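Local coordinates for DNA replication and repair protein RecF (Caldanaerobacter subterraneus subsp. tengcongensis, PDB 5Z69) that probably binds ATP and single-stranded DNA as an ABC-type ATPase that acts as a recombination mediator in the RecFOR pathway of DNA repair, at residues L52-R57 / G118-V123; D71-Y76 / Y95-N100. One frame throughout, in Å; residues are numbered along the deposited sequence. Where two conformers were deposited one is given.

Contact 1: L52-R57 / G118-V123; sequences LLSMGR and GHFLTV
Ser-54, near the end of helix 43-55, meets Phe-120 and Thr-122 through its hydroxyl, which is both donor and acceptor. Ser-54 OG donates a hydrogen bond to Phe-120 O at 2.6 Å, approaching from above the carbonyl plane, 46° out of it, and accepts one from Thr-122 OG1 at 2.7 Å. The serine torsion sets OG anti to its own carbonyl carbon (chi1 -69°), where it reaches both partners. Ser-54 CA lies 3.4 Å from the same Phe-120 O, a C-H...O contact. Thr-122 OG1 is in turn held by Arg-51 NH1, one turn back on the helix.

A water makes a second polar link: it donates to Leu-53 O at 2.8 Å and accepts from Phe-120 N at 2.9 Å. Both backbone polar groups of Phe-120 are thus tied to the helix end, one by a side chain and one by solvent.

The apolar part is the approach of Leu-53 to the Phe-120 ring, whose CG is anti to the backbone N (chi1 174°): Leu-53 CB lies 3.8 Å from Phe-120 CD2. Separately, Ser-54 OG lies 3.3 Å from Phe-120 CD2. Val-81 of strand 74-83 also touches Phe-120.

The hydroxyls form a buried chain of hydrogen bonds with one direction, Thr-122 to Ser-54 to Phe-120 O, which satisfies both; the Arg-51 guanidinium at its head would probably polarise them and strengthen the last bond.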
loop_
_atom_site.group_PDB
_atom_site.type_symbol
_atom_site.label_atom_id
_atom_site.label_comp_id
_atom_site.label_asym_id
_atom_site.label_seq_id
_atom_site.Cartn_x
_atom_site.Cartn_y
_atom_site.Cartn_z
ATOM N N LEU A 52 -20.703 -21.044 -15.158
ATOM C CA LEU A 52 -21.829 -20.849 -14.243
ATOM C C LEU A 52 -22.039 -22.034 -13.287
ATOM O O LEU A 52 -22.396 -21.857 -12.111
ATOM C CB LEU A 52 -23.111 -20.606 -15.056
ATOM C CG LEU A 52 -24.441 -20.526 -14.293
ATOM C CD1 LEU A 52 -24.565 -19.120 -13.681
ATOM C CD2 LEU A 52 -25.634 -20.841 -15.216
ATOM N N LEU A 53 -21.853 -23.248 -13.813
ATOM C CA LEU A 53 -22.000 -24.490 -13.039
ATOM C C LEU A 53 -20.944 -24.591 -11.932
ATOM O O LEU A 53 -21.153 -25.297 -10.946
ATOM C CB LEU A 53 -21.928 -25.742 -13.960
ATOM C CG LEU A 53 -23.119 -26.164 -14.843
ATOM C CD1 LEU A 53 -23.519 -24.994 -15.557
ATOM C CD2 LEU A 53 -22.729 -27.154 -15.902
ATOM N N SER A 54 -19.828 -23.870 -12.077
ATOM C CA SER A 54 -18.779 -23.844 -11.047
ATOM C C SER A 54 -18.998 -22.744 -10.013
ATOM O O SER A 54 -18.831 -22.951 -8.813
ATOM C CB SER A 54 -17.394 -23.629 -11.671
ATOM O OG SER A 54 -16.963 -24.733 -12.429
ATOM N N MET A 55 -19.356 -21.560 -10.488
ATOM C CA MET A 55 -19.366 -20.383 -9.625
ATOM C C MET A 55 -20.755 -19.822 -9.285
ATOM O O MET A 55 -20.899 -19.029 -8.349
ATOM C CB MET A 55 -18.538 -19.285 -10.279
ATOM C CG MET A 55 -17.088 -19.695 -10.572
ATOM S SD MET A 55 -16.224 -20.231 -9.079
ATOM C CE MET A 55 -16.046 -18.642 -8.265
ATOM N N GLY A 56 -21.770 -20.210 -10.043
ATOM C CA GLY A 56 -23.088 -19.650 -9.814
ATOM C C GLY A 56 -23.206 -18.187 -10.234
ATOM O O GLY A 56 -24.089 -17.469 -9.775
ATOM N N ARG A 57 -22.316 -17.744 -11.114
ATOM C CA ARG A 57 -22.393 -16.381 -11.642
ATOM C C ARG A 57 -21.677 -16.296 -12.982
ATOM O O ARG A 57 -21.010 -17.261 -13.400
ATOM C CB ARG A 57 -21.769 -15.378 -10.667
ATOM C CG ARG A 57 -20.276 -15.568 -10.565
ATOM C CD ARG A 57 -19.688 -14.654 -9.520
ATOM N NE ARG A 57 -18.269 -14.934 -9.342
ATOM C CZ ARG A 57 -17.469 -14.255 -8.533
ATOM N NH1 ARG A 57 -17.946 -13.246 -7.820
ATOM N NH2 ARG A 57 -16.189 -14.589 -8.443
ATOM N N GLY A 118 -17.278 -26.232 -4.784
ATOM C CA GLY A 118 -16.845 -26.545 -6.117
ATOM C C GLY A 118 -17.286 -28.012 -6.296
ATOM O O GLY A 118 -16.530 -28.996 -6.174
ATOM N N HIS A 119 -18.575 -28.168 -6.546
ATOM C CA HIS A 119 -19.120 -29.439 -7.002
ATOM C C HIS A 119 -18.514 -29.748 -8.360
ATOM O O HIS A 119 -18.296 -30.900 -8.715
ATOM C CB HIS A 119 -20.658 -29.371 -7.074
ATOM C CG HIS A 119 -21.321 -29.442 -5.734
ATOM N ND1 HIS A 119 -21.525 -30.637 -5.068
ATOM C CD2 HIS A 119 -21.817 -28.469 -4.929
ATOM C CE1 HIS A 119 -22.107 -30.393 -3.904
ATOM N NE2 HIS A 119 -22.295 -29.086 -3.797
ATOM N N PHE A 120 -18.276 -28.691 -9.123
ATOM C CA PHE A 120 -17.670 -28.770 -10.459
ATOM C C PHE A 120 -16.552 -27.744 -10.547
ATOM O O PHE A 120 -16.817 -26.537 -10.537
ATOM C CB PHE A 120 -18.723 -28.508 -11.539
ATOM C CG PHE A 120 -18.174 -28.417 -12.949
ATOM C CD1 PHE A 120 -17.407 -29.442 -13.486
ATOM C CD2 PHE A 120 -18.492 -27.333 -13.760
ATOM C CE1 PHE A 120 -16.928 -29.376 -14.793
ATOM C CE2 PHE A 120 -18.024 -27.262 -15.080
ATOM C CZ PHE A 120 -17.220 -28.280 -15.587
ATOM N N LEU A 121 -15.303 -28.201 -10.626
ATOM C CA LEU A 121 -14.163 -27.252 -10.648
ATOM C C LEU A 121 -13.688 -26.932 -12.052
ATOM O O LEU A 121 -13.406 -27.829 -12.851
ATOM C CB LEU A 121 -12.972 -27.802 -9.855
ATOM C CG LEU A 121 -13.275 -28.129 -8.394
ATOM C CD1 LEU A 121 -12.143 -28.897 -7.745
ATOM C CD2 LEU A 121 -13.506 -26.801 -7.688
ATOM N N THR A 122 -13.590 -25.638 -12.332
ATOM C CA THR A 122 -13.043 -25.139 -13.577
ATOM C C THR A 122 -11.996 -24.068 -13.271
ATOM O O THR A 122 -11.999 -23.482 -12.196
ATOM C CB THR A 122 -14.128 -24.489 -14.481
ATOM O OG1 THR A 122 -14.890 -23.582 -13.684
ATOM C CG2 THR A 122 -15.071 -25.539 -15.112
ATOM N N VAL A 123 -11.094 -23.833 -14.213
ATOM C CA VAL A 123 -10.285 -22.615 -14.221
ATOM C C VAL A 123 -10.468 -21.999 -15.593
ATOM O O VAL A 123 -10.350 -22.697 -16.599
ATOM C CB VAL A 123 -8.794 -22.894 -13.964
ATOM C CG1 VAL A 123 -7.975 -21.581 -14.011
ATOM C CG2 VAL A 123 -8.631 -23.601 -12.634
HETATM O O HOH W 1 -19.726 -26.198 -8.674
#

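Contact 2: D71-Y76 / Y95-N100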
loop_
_atom_site.group_PDB
_atom_site.type_symbol
_atom_site.label_atom_id
_atom_site.label_comp_id
_atom_site.label_asym_id
_atom_site.label_seq_id
_atom_site.Cartn_x
_atom_site.Cartn_y
_atom_site.Cartn_z
ATOM N N ASP A 71 -36.336 -11.256 -24.160
ATOM C CA ASP A 71 -37.795 -11.426 -24.127
ATOM C C ASP A 71 -38.288 -12.733 -23.524
ATOM O O ASP A 71 -39.478 -13.044 -23.616
ATOM C CB ASP A 71 -38.385 -11.281 -25.529
ATOM C CG ASP A 71 -38.672 -9.846 -25.883
ATOM O OD1 ASP A 71 -39.673 -9.600 -26.593
ATOM O OD2 ASP A 71 -37.897 -8.965 -25.432
ATOM N N GLU A 72 -37.402 -13.504 -22.905
ATOM C CA GLU A 72 -37.866 -14.716 -22.243
ATOM C C GLU A 72 -37.984 -14.431 -20.758
ATOM O O GLU A 72 -37.592 -13.377 -20.309
ATOM C CB GLU A 72 -36.928 -15.886 -22.526
ATOM C CG GLU A 72 -36.882 -16.260 -23.996
ATOM C CD GLU A 72 -38.227 -16.760 -24.538
ATOM O OE1 GLU A 72 -38.432 -16.672 -25.770
ATOM O OE2 GLU A 72 -39.064 -17.254 -23.744
ATOM N N GLU A 73 -38.541 -15.356 -19.988
ATOM C CA GLU A 73 -38.719 -15.091 -18.558
ATOM C C GLU A 73 -37.720 -15.800 -17.636
ATOM O O GLU A 73 -37.666 -15.502 -16.439
ATOM C CB GLU A 73 -40.139 -15.470 -18.146
ATOM C CG GLU A 73 -41.165 -14.437 -18.587
ATOM C CD GLU A 73 -42.545 -14.731 -18.052
ATOM O OE1 GLU A 73 -42.841 -15.915 -17.773
ATOM O OE2 GLU A 73 -43.326 -13.771 -17.895
ATOM N N TYR A 74 -36.963 -16.750 -18.186
ATOM C CA TYR A 74 -35.986 -17.527 -17.409
ATOM C C TYR A 74 -34.869 -18.046 -18.291
ATOM O O TYR A 74 -35.004 -18.106 -19.514
ATOM C CB TYR A 74 -36.639 -18.746 -16.727
ATOM C CG TYR A 74 -36.986 -19.856 -17.714
ATOM C CD1 TYR A 74 -38.210 -19.860 -18.389
ATOM C CD2 TYR A 74 -36.089 -20.888 -17.977
ATOM C CE1 TYR A 74 -38.538 -20.874 -19.301
ATOM C CE2 TYR A 74 -36.397 -21.891 -18.871
ATOM C CZ TYR A 74 -37.631 -21.892 -19.523
ATOM O OH TYR A 74 -37.888 -22.885 -20.416
ATOM N N PHE A 75 -33.776 -18.463 -17.665
ATOM C CA PHE A 75 -32.876 -19.387 -18.342
ATOM C C PHE A 75 -32.640 -20.605 -17.464
ATOM O O PHE A 75 -32.899 -20.597 -16.254
ATOM C CB PHE A 75 -31.554 -18.726 -18.731
ATOM C CG PHE A 75 -30.602 -18.473 -17.568
ATOM C CD1 PHE A 75 -29.845 -19.507 -17.019
ATOM C CD2 PHE A 75 -30.426 -17.196 -17.068
ATOM C CE1 PHE A 75 -28.953 -19.267 -15.972
ATOM C CE2 PHE A 75 -29.545 -16.939 -16.004
ATOM C CZ PHE A 75 -28.795 -17.969 -15.459
ATOM N N TYR A 76 -32.117 -21.648 -18.080
ATOM C CA TYR A 76 -31.898 -22.880 -17.376
ATOM C C TYR A 76 -30.679 -23.564 -17.941
ATOM O O TYR A 76 -30.545 -23.704 -19.166
ATOM C CB TYR A 76 -33.139 -23.772 -17.494
ATOM C CG TYR A 76 -32.965 -25.189 -16.970
ATOM C CD1 TYR A 76 -32.984 -25.453 -15.605
ATOM C CD2 TYR A 76 -32.783 -26.252 -17.834
ATOM C CE1 TYR A 76 -32.856 -26.759 -15.119
ATOM C CE2 TYR A 76 -32.657 -27.571 -17.352
ATOM C CZ TYR A 76 -32.712 -27.803 -15.992
ATOM O OH TYR A 76 -32.557 -29.066 -15.477
ATOM N N TYR A 95 -32.785 -19.654 -13.486
ATOM C CA TYR A 95 -33.039 -18.288 -13.005
ATOM C C TYR A 95 -34.238 -17.660 -13.715
ATOM O O TYR A 95 -34.287 -17.686 -14.938
ATOM C CB TYR A 95 -31.818 -17.401 -13.205
ATOM C CG TYR A 95 -32.066 -15.917 -12.908
ATOM C CD1 TYR A 95 -32.032 -15.427 -11.606
ATOM C CD2 TYR A 95 -32.324 -15.013 -13.936
ATOM C CE1 TYR A 95 -32.260 -14.067 -11.331
ATOM C CE2 TYR A 95 -32.551 -13.656 -13.676
ATOM C CZ TYR A 95 -32.516 -13.192 -12.373
ATOM O OH TYR A 95 -32.730 -11.849 -12.127
ATOM N N LYS A 96 -35.169 -17.085 -12.951
ATOM C CA LYS A 96 -36.344 -16.370 -13.513
ATOM C C LYS A 96 -36.182 -14.855 -13.368
ATOM O O LYS A 96 -35.665 -14.402 -12.348
ATOM C CB LYS A 96 -37.637 -16.755 -12.798
ATOM C CG LYS A 96 -38.301 -18.024 -13.199
ATOM C CD LYS A 96 -39.772 -17.983 -12.768
ATOM C CE LYS A 96 -40.579 -16.970 -13.581
ATOM N NZ LYS A 96 -42.047 -17.328 -13.553
ATOM N N VAL A 97 -36.670 -14.075 -14.344
ATOM C CA VAL A 97 -36.473 -12.610 -14.328
ATOM C C VAL A 97 -37.063 -11.936 -13.094
ATOM O O VAL A 97 -36.628 -10.842 -12.732
ATOM C CB VAL A 97 -37.069 -11.912 -15.576
ATOM C CG1 VAL A 97 -36.270 -12.249 -16.815
ATOM C CG2 VAL A 97 -38.540 -12.278 -15.762
ATOM N N ASN A 98 -38.029 -12.573 -12.434
ATOM C CA ASN A 98 -38.547 -12.022 -11.170
ATOM C C ASN A 98 -37.585 -12.211 -9.987
ATOM O O ASN A 98 -37.902 -11.843 -8.858
ATOM C CB ASN A 98 -39.923 -12.625 -10.831
ATOM C CG ASN A 98 -39.890 -14.130 -10.695
ATOM O OD1 ASN A 98 -38.821 -14.742 -10.632
ATOM N ND2 ASN A 98 -41.069 -14.745 -10.641
ATOM N N GLY A 99 -36.413 -12.788 -10.244
ATOM C CA GLY A 99 -35.395 -12.917 -9.209
ATOM C C GLY A 99 -35.216 -14.327 -8.671
ATOM O O GLY A 99 -34.173 -14.659 -8.117
ATOM N N ASN A 100 -36.233 -15.164 -8.832
ATOM C CA ASN A 100 -36.172 -16.539 -8.331
ATOM C C ASN A 100 -35.072 -17.380 -8.979
ATOM O O ASN A 100 -35.128 -17.652 -10.182
ATOM C CB ASN A 100 -37.517 -17.231 -8.549
ATOM C CG ASN A 100 -38.630 -16.586 -7.754
ATOM O OD1 ASN A 100 -38.376 -15.929 -6.745
ATOM N ND2 ASN A 100 -39.874 -16.776 -8.196
HETATM O O HOH W 2 -43.870 -16.066 -15.049
#
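Phe-75 and Tyr-95 cross obliquely on one face of a two-stranded antiparallel pairing, ring planes at 36° and centroids 5.9 Å apart. What touches the phenylalanine face is the tyrosine's CB: it sits 4.0 Å from the Phe-75 centroid, displaced toward the rim, in a CH-pi contact closest at CE2. Tyr-95 CG is anti to its backbone N (chi1 172°) and the end of its side chain leads off from 71-76, leaving CB as the atom over the Phe-75 face. An alanine in place of Phe-75 would probably leave Tyr-95 CB without its aromatic partner and open a gap beside Met-64 and Phe-18.

Their backbones are joined by Phe-75 N to Tyr-95 O and Tyr-95 N to Phe-75 O, both 2.9 Å, an antiparallel hydrogen-bonded pair. On the other face Tyr-74 CB meets Lys-96 CG at 4.0 Å, and the Tyr-74 hydroxyl bonds to Asp-16. Val-97 N binds Glu-73 O at 2.7 Å, with both valine methyls against that oxygen. A water bridges Glu-73 OE1 and Lys-96 NZ.

The pairing forms the open end of hairpin 74-83/86-96, where a type I turn from Lys-96 to Gly-99 leads into strand 101-105; strand 9-16 flanks strand 74-83 on its other side.

Contacts 1 and 2 lie about 20 Å apart, centre to centre, yet meet directly: Leu-52 CD2 of the helix packs on Phe-75 CE1 of the strand at 3.8 Å. Helix 43-55, which begins at the P-loop residues Lys-43 and Ser-44, thereby rests its end on Phe-120 and Thr-122, at the entry to strand 122-125 of the mixed sheet, through contact 1 and one flank on the antiparallel sheet through Leu-52 and Leu-53. Met-64, in the connection between helix and strand, touches Leu-52, Phe-75 and Tyr-95, so it borders both contacts. Neither contact belongs to the nucleotide site, but the Glu-72 side chain of contact 2 comes within about 8 Å of the bound ATP analogue.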